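Local coordinates for protein gamma-glutamyl-gamma-aminobutyrate hydrolase PuuD (Escherichia coli, PDB 6VTV) that hydrolyses the gamma-glutamyl linkage of gamma-glutamyl-gamma-aminobutyrate, releasing 4-aminobutanoate and glutamate in the last step of the pathway from putrescine to 4-aminobutanoate, at residues 65-70 / 250-255; 109-114 / 216-221; 182-187 / 223-228. All coordinates share one frame; numbering follows the deposited sequence.

Contact 1 (65-70 / 250-255)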
loop_
_atom_site.group_PDB
_atom_site.type_symbol
_atom_site.label_atom_id
_atom_site.label_comp_id
_atom_site.label_asym_id
_atom_site.label_seq_id
_atom_site.Cartn_x
_atom_site.Cartn_y
_atom_site.Cartn_z
ATOM N N LYS B 65 -10.235 -8.239 -10.174
ATOM C CA LYS B 65 -10.769 -7.429 -9.088
ATOM C C LYS B 65 -10.389 -5.958 -9.198
ATOM O O LYS B 65 -10.818 -5.158 -8.360
ATOM C CB LYS B 65 -10.301 -7.995 -7.743
ATOM C CG LYS B 65 -10.908 -9.354 -7.426
ATOM C CD LYS B 65 -10.067 -10.139 -6.434
ATOM C CE LYS B 65 -10.707 -11.485 -6.133
ATOM N NZ LYS B 65 -9.786 -12.395 -5.399
ATOM N N LEU B 66 -9.609 -5.582 -10.207
ATOM C CA LEU B 66 -9.208 -4.198 -10.418
ATOM C C LEU B 66 -10.028 -3.593 -11.548
ATOM O O LEU B 66 -10.117 -4.171 -12.637
ATOM C CB LEU B 66 -7.717 -4.105 -10.743
ATOM C CG LEU B 66 -6.761 -4.709 -9.715
ATOM C CD1 LEU B 66 -5.336 -4.710 -10.246
ATOM C CD2 LEU B 66 -6.846 -3.948 -8.404
ATOM N N ASP B 67 -10.629 -2.433 -11.285
ATOM C CA ASP B 67 -11.347 -1.686 -12.307
ATOM C C ASP B 67 -10.487 -0.621 -12.974
ATOM O O ASP B 67 -10.930 -0.011 -13.951
ATOM C CB ASP B 67 -12.600 -1.033 -11.708
ATOM C CG ASP B 67 -13.454 -2.015 -10.928
ATOM O OD1 ASP B 67 -13.783 -3.089 -11.476
ATOM O OD2 ASP B 67 -13.797 -1.712 -9.766
ATOM N N GLY B 68 -9.279 -0.389 -12.469
ATOM C CA GLY B 68 -8.380 0.583 -13.058
ATOM C C GLY B 68 -6.994 0.438 -12.474
ATOM O O GLY B 68 -6.819 -0.057 -11.355
ATOM N N ILE B 69 -6.005 0.870 -13.253
ATOM C CA ILE B 69 -4.601 0.807 -12.862
ATOM C C ILE B 69 -4.077 2.230 -12.728
ATOM O O ILE B 69 -4.309 3.068 -13.607
ATOM C CB ILE B 69 -3.759 0.004 -13.870
ATOM C CG1 ILE B 69 -4.334 -1.404 -14.046
ATOM C CG2 ILE B 69 -2.309 -0.071 -13.416
ATOM C CD1 ILE B 69 -4.523 -2.152 -12.745
ATOM N N TYR B 70 -3.364 2.494 -11.635
ATOM C CA TYR B 70 -2.908 3.832 -11.275
ATOM C C TYR B 70 -1.397 3.783 -11.095
ATOM O O TYR B 70 -0.898 3.106 -10.190
ATOM C CB TYR B 70 -3.607 4.304 -9.999
ATOM C CG TYR B 70 -3.350 5.735 -9.584
ATOM C CD1 TYR B 70 -3.157 6.740 -10.524
ATOM C CD2 TYR B 70 -3.328 6.085 -8.240
ATOM C CE1 TYR B 70 -2.932 8.051 -10.130
ATOM C CE2 TYR B 70 -3.102 7.383 -7.839
ATOM C CZ TYR B 70 -2.909 8.364 -8.783
ATOM O OH TYR B 70 -2.688 9.660 -8.372
ATOM N N HIS B 250 -17.133 2.926 -16.811
ATOM C CA HIS B 250 -17.476 2.364 -18.112
ATOM C C HIS B 250 -16.898 0.964 -18.270
ATOM O O HIS B 250 -17.545 0.076 -18.837
ATOM C CB HIS B 250 -16.978 3.286 -19.223
ATOM C CG HIS B 250 -17.562 2.987 -20.568
ATOM N ND1 HIS B 250 -18.920 2.965 -20.802
ATOM C CD2 HIS B 250 -16.972 2.703 -21.753
ATOM C CE1 HIS B 250 -19.142 2.678 -22.072
ATOM N NE2 HIS B 250 -17.976 2.514 -22.672
ATOM N N HIS B 251 -15.682 0.745 -17.762
ATOM C CA HIS B 251 -15.086 -0.586 -17.811
ATOM C C HIS B 251 -15.910 -1.587 -17.012
ATOM O O HIS B 251 -16.058 -2.746 -17.418
ATOM C CB HIS B 251 -13.650 -0.536 -17.292
ATOM C CG HIS B 251 -13.013 -1.882 -17.141
ATOM N ND1 HIS B 251 -12.901 -2.774 -18.186
ATOM C CD2 HIS B 251 -12.456 -2.490 -16.067
ATOM C CE1 HIS B 251 -12.300 -3.873 -17.763
ATOM N NE2 HIS B 251 -12.020 -3.725 -16.481
ATOM N N ILE B 252 -16.454 -1.159 -15.871
ATOM C CA ILE B 252 -17.336 -2.024 -15.092
ATOM C C ILE B 252 -18.603 -2.330 -15.881
ATOM O O ILE B 252 -19.055 -3.479 -15.947
ATOM C CB ILE B 252 -17.661 -1.378 -13.734
ATOM C CG1 ILE B 252 -16.400 -1.281 -12.873
ATOM C CG2 ILE B 252 -18.750 -2.161 -13.011
ATOM C CD1 ILE B 252 -16.607 -0.538 -11.575
ATOM N N ALA B 253 -19.193 -1.301 -16.494
ATOM C CA ALA B 253 -20.380 -1.513 -17.315
ATOM C C ALA B 253 -20.054 -2.349 -18.547
ATOM O O ALA B 253 -20.850 -3.203 -18.955
ATOM C CB ALA B 253 -20.986 -0.170 -17.721
ATOM N N GLU B 254 -18.883 -2.122 -19.152
ATOM C CA GLU B 254 -18.483 -2.917 -20.309
ATOM C C GLU B 254 -18.191 -4.362 -19.928
ATOM O O GLU B 254 -18.308 -5.259 -20.771
ATOM C CB GLU B 254 -17.262 -2.295 -20.988
ATOM C CG GLU B 254 -17.566 -1.050 -21.803
ATOM C CD GLU B 254 -18.276 -1.368 -23.102
ATOM O OE1 GLU B 254 -17.724 -2.146 -23.910
ATOM O OE2 GLU B 254 -19.389 -0.841 -23.315
ATOM N N LYS B 255 -17.817 -4.609 -18.671
ATOM C CA LYS B 255 -17.536 -5.961 -18.201
ATOM C C LYS B 255 -18.772 -6.842 -18.140
ATOM O O LYS B 255 -18.672 -7.994 -17.703
ATOM C CB LYS B 255 -16.868 -5.914 -16.827
ATOM C CG LYS B 255 -15.396 -6.253 -16.871
ATOM C CD LYS B 255 -14.829 -6.517 -15.492
ATOM C CE LYS B 255 -14.750 -5.246 -14.662
ATOM N NZ LYS B 255 -13.701 -5.357 -13.611
HETATM O O HOH W 1 -10.946 -5.627 -14.635
#

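Contact 2 (109-114 / 216-221)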
loop_
_atom_site.group_PDB
_atom_site.type_symbol
_atom_site.label_atom_id
_atom_site.label_comp_id
_atom_site.label_asym_id
_atom_site.label_seq_id
_atom_site.Cartn_x
_atom_site.Cartn_y
_atom_site.Cartn_z
ATOM N N GLU B 109 -4.133 -5.672 -22.593
ATOM C CA GLU B 109 -4.856 -6.773 -23.212
ATOM C C GLU B 109 -6.269 -6.900 -22.658
ATOM O O GLU B 109 -7.200 -7.205 -23.411
ATOM C CB GLU B 109 -4.087 -8.080 -23.015
ATOM C CG GLU B 109 -4.863 -9.306 -23.439
ATOM C CD GLU B 109 -4.031 -10.564 -23.368
ATOM O OE1 GLU B 109 -2.837 -10.507 -23.735
ATOM O OE2 GLU B 109 -4.570 -11.611 -22.959
ATOM N N ARG B 110 -6.449 -6.669 -21.358
ATOM C CA ARG B 110 -7.762 -6.739 -20.729
ATOM C C ARG B 110 -8.561 -5.450 -20.871
ATOM O O ARG B 110 -9.691 -5.386 -20.372
ATOM C CB ARG B 110 -7.615 -7.089 -19.246
ATOM C CG ARG B 110 -6.818 -8.356 -18.989
ATOM C CD ARG B 110 -6.880 -8.774 -17.532
ATOM N NE ARG B 110 -6.221 -10.059 -17.316
ATOM C CZ ARG B 110 -6.708 -11.024 -16.545
ATOM N NH1 ARG B 110 -7.862 -10.851 -15.917
ATOM N NH2 ARG B 110 -6.044 -12.163 -16.403
ATOM N N ARG B 111 -8.001 -4.430 -21.526
ATOM C CA ARG B 111 -8.669 -3.142 -21.731
ATOM C C ARG B 111 -9.081 -2.510 -20.402
ATOM O O ARG B 111 -10.125 -1.861 -20.296
ATOM C CB ARG B 111 -9.865 -3.286 -22.678
ATOM C CG ARG B 111 -9.568 -4.176 -23.879
ATOM C CD ARG B 111 -10.491 -3.924 -25.066
ATOM N NE ARG B 111 -11.764 -3.317 -24.689
ATOM C CZ ARG B 111 -12.296 -2.264 -25.301
ATOM N NH1 ARG B 111 -11.666 -1.700 -26.323
ATOM N NH2 ARG B 111 -13.460 -1.775 -24.894
ATOM N N ILE B 112 -8.252 -2.700 -19.385
ATOM C CA ILE B 112 -8.471 -2.057 -18.087
ATOM C C ILE B 112 -7.946 -0.625 -18.158
ATOM O O ILE B 112 -6.824 -0.411 -18.641
ATOM C CB ILE B 112 -7.775 -2.841 -16.977
ATOM C CG1 ILE B 112 -8.300 -4.277 -16.922
ATOM C CG2 ILE B 112 -7.960 -2.151 -15.632
ATOM C CD1 ILE B 112 -7.510 -5.174 -15.995
ATOM N N PRO B 113 -8.714 0.365 -17.703
ATOM C CA PRO B 113 -8.242 1.753 -17.773
ATOM C C PRO B 113 -6.957 1.956 -16.983
ATOM O O PRO B 113 -6.763 1.375 -15.913
ATOM C CB PRO B 113 -9.404 2.553 -17.175
ATOM C CG PRO B 113 -10.603 1.692 -17.394
ATOM C CD PRO B 113 -10.111 0.280 -17.244
ATOM N N ILE B 114 -6.073 2.787 -17.530
ATOM C CA ILE B 114 -4.796 3.116 -16.910
ATOM C C ILE B 114 -4.652 4.629 -16.862
ATOM O O ILE B 114 -4.932 5.321 -17.848
ATOM C CB ILE B 114 -3.604 2.493 -17.672
ATOM C CG1 ILE B 114 -3.810 0.992 -17.880
ATOM C CG2 ILE B 114 -2.299 2.759 -16.935
ATOM C CD1 ILE B 114 -2.752 0.355 -18.755
ATOM N N ASN B 216 -6.467 2.451 -29.615
ATOM C CA ASN B 216 -7.319 1.266 -29.580
ATOM C C ASN B 216 -7.511 0.721 -28.169
ATOM O O ASN B 216 -7.908 -0.436 -27.998
ATOM C CB ASN B 216 -6.788 0.165 -30.506
ATOM C CG ASN B 216 -6.763 0.593 -31.962
ATOM O OD1 ASN B 216 -7.674 1.274 -32.435
ATOM N ND2 ASN B 216 -5.719 0.196 -32.680
ATOM N N HIS B 217 -7.234 1.532 -27.151
ATOM C CA HIS B 217 -7.567 1.224 -25.774
ATOM C C HIS B 217 -8.565 2.252 -25.257
ATOM O O HIS B 217 -8.426 3.444 -25.551
ATOM C CB HIS B 217 -6.313 1.220 -24.884
ATOM C CG HIS B 217 -6.551 0.698 -23.500
ATOM N ND1 HIS B 217 -7.160 1.447 -22.517
ATOM C CD2 HIS B 217 -6.263 -0.498 -22.936
ATOM C CE1 HIS B 217 -7.238 0.735 -21.407
ATOM N NE2 HIS B 217 -6.699 -0.449 -21.634
ATOM N N PRO B 218 -9.586 1.827 -24.505
ATOM C CA PRO B 218 -10.611 2.792 -24.062
ATOM C C PRO B 218 -10.048 3.973 -23.292
ATOM O O PRO B 218 -10.479 5.110 -23.514
ATOM C CB PRO B 218 -11.538 1.936 -23.187
ATOM C CG PRO B 218 -11.339 0.546 -23.669
ATOM C CD PRO B 218 -9.901 0.452 -24.083
ATOM N N PHE B 219 -9.086 3.740 -22.397
ATOM C CA PHE B 219 -8.534 4.826 -21.584
ATOM C C PHE B 219 -7.218 4.333 -20.972
ATOM O O PHE B 219 -7.214 3.734 -19.898
ATOM C CB PHE B 219 -9.508 5.271 -20.511
ATOM C CG PHE B 219 -9.119 6.553 -19.829
ATOM C CD1 PHE B 219 -8.189 6.555 -18.801
ATOM C CD2 PHE B 219 -9.689 7.755 -20.212
ATOM C CE1 PHE B 219 -7.831 7.732 -18.174
ATOM C CE2 PHE B 219 -9.335 8.936 -19.586
ATOM C CZ PHE B 219 -8.405 8.923 -18.565
ATOM N N ALA B 220 -6.115 4.606 -21.664
ATOM C CA ALA B 220 -4.771 4.322 -21.160
ATOM C C ALA B 220 -3.969 5.606 -21.344
ATOM O O ALA B 220 -3.285 5.778 -22.355
ATOM C CB ALA B 220 -4.140 3.137 -21.879
ATOM N N LEU B 221 -4.060 6.502 -20.365
ATOM C CA LEU B 221 -3.525 7.850 -20.470
ATOM C C LEU B 221 -2.340 8.034 -19.533
ATOM O O LEU B 221 -2.361 7.577 -18.386
ATOM C CB LEU B 221 -4.607 8.885 -20.144
ATOM C CG LEU B 221 -4.165 10.343 -20.009
ATOM C CD1 LEU B 221 -3.747 10.907 -21.360
ATOM C CD2 LEU B 221 -5.270 11.182 -19.387
#

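Contact 3 (182-187 / 223-228). With MN (manganese (II) ion), chain D.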
loop_
_atom_site.group_PDB
_atom_site.type_symbol
_atom_site.label_atom_id
_atom_site.label_comp_id
_atom_site.label_asym_id
_atom_site.label_seq_id
_atom_site.Cartn_x
_atom_site.Cartn_y
_atom_site.Cartn_z
ATOM N N TRP B 182 -1.250 25.470 -18.172
ATOM C CA TRP B 182 -0.035 25.383 -17.376
ATOM C C TRP B 182 0.005 24.073 -16.602
ATOM O O TRP B 182 -1.022 23.588 -16.120
ATOM C CB TRP B 182 0.053 26.559 -16.402
ATOM C CG TRP B 182 0.354 27.866 -17.060
ATOM C CD1 TRP B 182 -0.546 28.814 -17.453
ATOM C CD2 TRP B 182 1.648 28.377 -17.398
ATOM N NE1 TRP B 182 0.107 29.882 -18.017
ATOM C CE2 TRP B 182 1.455 29.639 -17.995
ATOM C CE3 TRP B 182 2.950 27.890 -17.255
ATOM C CZ2 TRP B 182 2.517 30.419 -18.448
ATOM C CZ3 TRP B 182 4.002 28.666 -17.705
ATOM C CH2 TRP B 182 3.779 29.916 -18.296
ATOM N N VAL B 183 1.203 23.505 -16.488
ATOM C CA VAL B 183 1.434 22.296 -15.708
ATOM C C VAL B 183 2.714 22.480 -14.908
ATOM O O VAL B 183 3.595 23.260 -15.282
ATOM C CB VAL B 183 1.533 21.034 -16.597
ATOM C CG1 VAL B 183 0.241 20.808 -17.368
ATOM C CG2 VAL B 183 2.717 21.141 -17.548
ATOM N N ASN B 184 2.810 21.765 -13.789
ATOM C CA ASN B 184 4.075 21.697 -13.079
ATOM C C ASN B 184 5.027 20.753 -13.815
ATOM O O ASN B 184 4.657 20.088 -14.785
ATOM C CB ASN B 184 3.863 21.258 -11.627
ATOM C CG ASN B 184 3.024 19.997 -11.506
ATOM O OD1 ASN B 184 3.043 19.133 -12.382
ATOM N ND2 ASN B 184 2.282 19.886 -10.410
ATOM N N SER B 185 6.271 20.700 -13.353
ATOM C CA SER B 185 7.280 19.878 -14.015
ATOM C C SER B 185 8.326 19.474 -12.990
ATOM O O SER B 185 8.980 20.337 -12.397
ATOM C CB SER B 185 7.922 20.631 -15.183
ATOM O OG SER B 185 8.654 19.760 -16.029
ATOM N N LEU B 186 8.480 18.168 -12.773
ATOM C CA LEU B 186 9.449 17.635 -11.821
ATOM C C LEU B 186 10.064 16.351 -12.387
ATOM O O LEU B 186 9.947 15.265 -11.823
ATOM C CB LEU B 186 8.807 17.369 -10.459
ATOM C CG LEU B 186 8.033 18.483 -9.748
ATOM C CD1 LEU B 186 6.568 18.451 -10.147
ATOM C CD2 LEU B 186 8.175 18.354 -8.237
ATOM N N HIS B 187 10.742 16.468 -13.527
ATOM C CA HIS B 187 11.303 15.294 -14.179
ATOM C C HIS B 187 12.587 15.660 -14.908
ATOM O O HIS B 187 12.649 16.680 -15.602
ATOM C CB HIS B 187 10.298 14.666 -15.154
ATOM C CG HIS B 187 9.817 15.602 -16.220
ATOM N ND1 HIS B 187 10.177 15.466 -17.544
ATOM C CD2 HIS B 187 8.994 16.675 -16.164
ATOM C CE1 HIS B 187 9.603 16.419 -18.255
ATOM N NE2 HIS B 187 8.879 17.167 -17.441
ATOM N N VAL B 223 0.485 11.205 -18.247
ATOM C CA VAL B 223 0.887 12.605 -18.250
ATOM C C VAL B 223 2.237 12.720 -17.558
ATOM O O VAL B 223 2.548 11.970 -16.627
ATOM C CB VAL B 223 -0.160 13.527 -17.577
ATOM C CG1 VAL B 223 -1.511 13.389 -18.262
ATOM C CG2 VAL B 223 -0.281 13.222 -16.091
ATOM N N GLN B 224 3.055 13.658 -18.037
ATOM C CA GLN B 224 4.395 13.837 -17.496
ATOM C C GLN B 224 4.412 14.724 -16.258
ATOM O O GLN B 224 5.329 14.606 -15.438
ATOM C CB GLN B 224 5.317 14.412 -18.576
ATOM C CG GLN B 224 6.772 14.583 -18.160
ATOM C CD GLN B 224 7.458 13.266 -17.851
ATOM O OE1 GLN B 224 7.890 12.547 -18.754
ATOM N NE2 GLN B 224 7.568 12.944 -16.566
ATOM N N TRP B 225 3.417 15.591 -16.096
ATOM C CA TRP B 225 3.350 16.470 -14.939
ATOM C C TRP B 225 2.687 15.735 -13.774
ATOM O O TRP B 225 2.457 14.524 -13.820
ATOM C CB TRP B 225 2.625 17.765 -15.299
ATOM C CG TRP B 225 1.214 17.592 -15.774
ATOM C CD1 TRP B 225 0.081 17.665 -15.018
ATOM C CD2 TRP B 225 0.783 17.350 -17.120
ATOM N NE1 TRP B 225 -1.028 17.471 -15.805
ATOM C CE2 TRP B 225 -0.625 17.275 -17.100
ATOM C CE3 TRP B 225 1.450 17.183 -18.339
ATOM C CZ2 TRP B 225 -1.377 17.041 -18.250
ATOM C CZ3 TRP B 225 0.700 16.950 -19.480
ATOM C CH2 TRP B 225 -0.698 16.881 -19.426
ATOM N N HIS B 226 2.374 16.471 -12.704
ATOM C CA HIS B 226 1.852 15.903 -11.463
ATOM C C HIS B 226 0.471 16.486 -11.183
ATOM O O HIS B 226 0.337 17.461 -10.427
ATOM C CB HIS B 226 2.801 16.167 -10.295
ATOM C CG HIS B 226 3.993 15.263 -10.271
ATOM N ND1 HIS B 226 4.172 14.294 -9.308
ATOM C CD2 HIS B 226 5.069 15.182 -11.090
ATOM C CE1 HIS B 226 5.305 13.653 -9.535
ATOM N NE2 HIS B 226 5.869 14.173 -10.610
ATOM N N PRO B 227 -0.585 15.907 -11.764
ATOM C CA PRO B 227 -1.940 16.393 -11.471
ATOM C C PRO B 227 -2.449 15.991 -10.095
ATOM O O PRO B 227 -3.476 16.523 -9.657
ATOM C CB PRO B 227 -2.784 15.759 -12.582
ATOM C CG PRO B 227 -2.059 14.494 -12.915
ATOM C CD PRO B 227 -0.590 14.763 -12.694
ATOM N N GLU B 228 -1.767 15.078 -9.401
ATOM C CA GLU B 228 -2.202 14.686 -8.065
ATOM C C GLU B 228 -1.989 15.789 -7.037
ATOM O O GLU B 228 -2.592 15.739 -5.960
ATOM C CB GLU B 228 -1.464 13.418 -7.625
ATOM C CG GLU B 228 -0.105 13.680 -6.990
ATOM C CD GLU B 228 0.994 13.898 -8.015
ATOM O OE1 GLU B 228 0.695 13.889 -9.227
ATOM O OE2 GLU B 228 2.162 14.074 -7.606
HETATM MN MN MN D . 7.808 19.037 -17.978
HETATM O O HOH W 2 5.917 18.352 -16.869
HETATM O O HOH W 3 6.994 15.838 -13.611
#

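Contact 1 (65-70 / 250-255)
Lys255 NZ is gripped by two partners: OD1 of Asp67, in a salt bridge of 3.1 Å, and a water 3.0 Å from the same nitrogen. The contact sets the C-terminal end of helix 235-254 against the chain entering strand 68-71, and so belongs to the helix-on-sheet layering of the alpha/beta glutamine amidotransferase fold. The ammonium approaches OD1 nearly along its C-O axis, and the two side chains cross at about a right angle. A bend at chi3 (-70°) sets the course of CE before the chain reaches NZ. Lys255 is poorly ordered, however, so the exact geometry of this bridge deserves some caution.

The same water ties in two further groups. It donates to Leu66 O at 2.6 Å and lies 2.9 Å from His251 NE2, at the edge of that ring and in its plane. Lysine, histidine and a main-chain carbonyl thus converge on one solvent molecule and carry the polar contact beyond the direct bridge. The other carboxylate oxygen has its own partner: OD2 accepts a hydrogen bond from Val13 N, which ties Asp67 to strand 13-23. The carboxylate is therefore held through both oxygens. The His251 ring also packs on Ile112 and Pro113, beside the same sheet.

Apolar cover comes from Ile252, whose side chain passes the aspartate obliquely. Its CG1 stands anti to the carbonyl carbon (chi1 -66°), and the terminal CD1 rests 3.5 Å from Asp67 CG.

Contact 2 (109-114 / 216-221)
Ile114 and Ala220 form a parallel beta bridge, bracketed by two main-chain bonds. Ile114 N donates to Phe219 O at 2.8 Å, and Ile114 O receives Leu221 N at 2.9 Å. Both are fairly straight, with N-H...O angles of 162° and 161°, as expected where one residue of a parallel pair bonds to both neighbours of its partner. Phe219 O also takes a CA-H...O contact from Pro113 CA at 3.1 Å. The side chains of Ile114 and Ala220 leave from the same face of the sheet, CB to CB 4.3 Å, where Ile114 meets Ala107 and Leu108 of helix 94-109.

This pairing joins strands 114-117 and 220-223 in the central sheet of the amidotransferase fold. Strand 114-117 is also the second strand of a beta-alpha-beta crossover, reached from strand 68-71 through helix 94-109. Arg111, with positive phi (57°), is the first residue to leave the helical path, turning the chain toward Pro113 and the strand.

Before the bridge, His217 fills the angle between the segments. His217 NE2 comes within 3.3 Å of Arg111 CA; that nitrogen also makes a weak hydrogen bond to Ala107 O. Phe219 N donates to ND1 at 3.0 Å from somewhat out of the ring plane, which restrains the ring's rotation. Ala220 CB and Pro218 CD lie over opposite faces of the imidazole. At the exposed margin, Pro218 CG sits over one face of the Arg111 guanidinium, nearer its rim than its centre and 3.4 Å from CZ.

Contact 3 (182-187 / 223-228)
Where Asn184 faces His226 the two backbones form no beta bridge, and the Asn184 side chain joins them instead. Its OD1 accepts His226 N at 2.8 Å in the carbonyl plane, on a lone pair, while ND2 donates to His226 O at 3.1 Å. Both ends of one amide therefore grip one residue's main chain; chi1 of 51° puts CG between the backbone N and the carbonyl carbon. A water extends the link by accepting from Leu186 N and donating to Gln224 O.

Two CH-pi contacts add to this pairing. Val183 CG1 stands over the five-membered ring of Trp225, 3.5 Å from its centroid and 12° off the normal, with Val223 CB across the opposite face. Gln224 CG lies over the centre of the His187 ring, 3.4 Å from its centroid, the amide lying almost parallel to the imidazole.

His187 NE2 and Ser185 OG each bind manganese at 2.2 Å; His145, His161, Glu210 and a water complete the site. His187 ND1 is hydrogen-bonded to Gln189 O. The metal-bound water also donates to Asn184 O, linking the Asn184 main chain to the metal site.

His226 ND1 donates to Glu228 OE2 at 2.6 Å, in the ring plane and on the syn lone pair; Lys34 also bridges to OE2. With the predicted nucleophile Cys118 beside the imidazole, this geometry is consistent with the Cys-His-Glu catalytic triad of class I glutamine amidotransferases.

From the N terminus, the chain first supplies residues 65-70, whose partner comes only at 250-255, so contact 1 closes a long loop holding both other contacts. Residues 109-114 follow, then 182-187; their partners return as 216-221 and 223-228, in the same order, so contacts 2 and 3 cross. Contacts 1 and 2 are neighbours, about 9 Å between centres. They are joined by a probable hydrogen bond from Ile69 N to Pro113 O, uniting strands 68-71, 114-117 and 220-223 with the C-terminal helix. Contact 3 lies on the opposite side of the chain's centre, tying the segment after strand 220-223 to the metal-binding region.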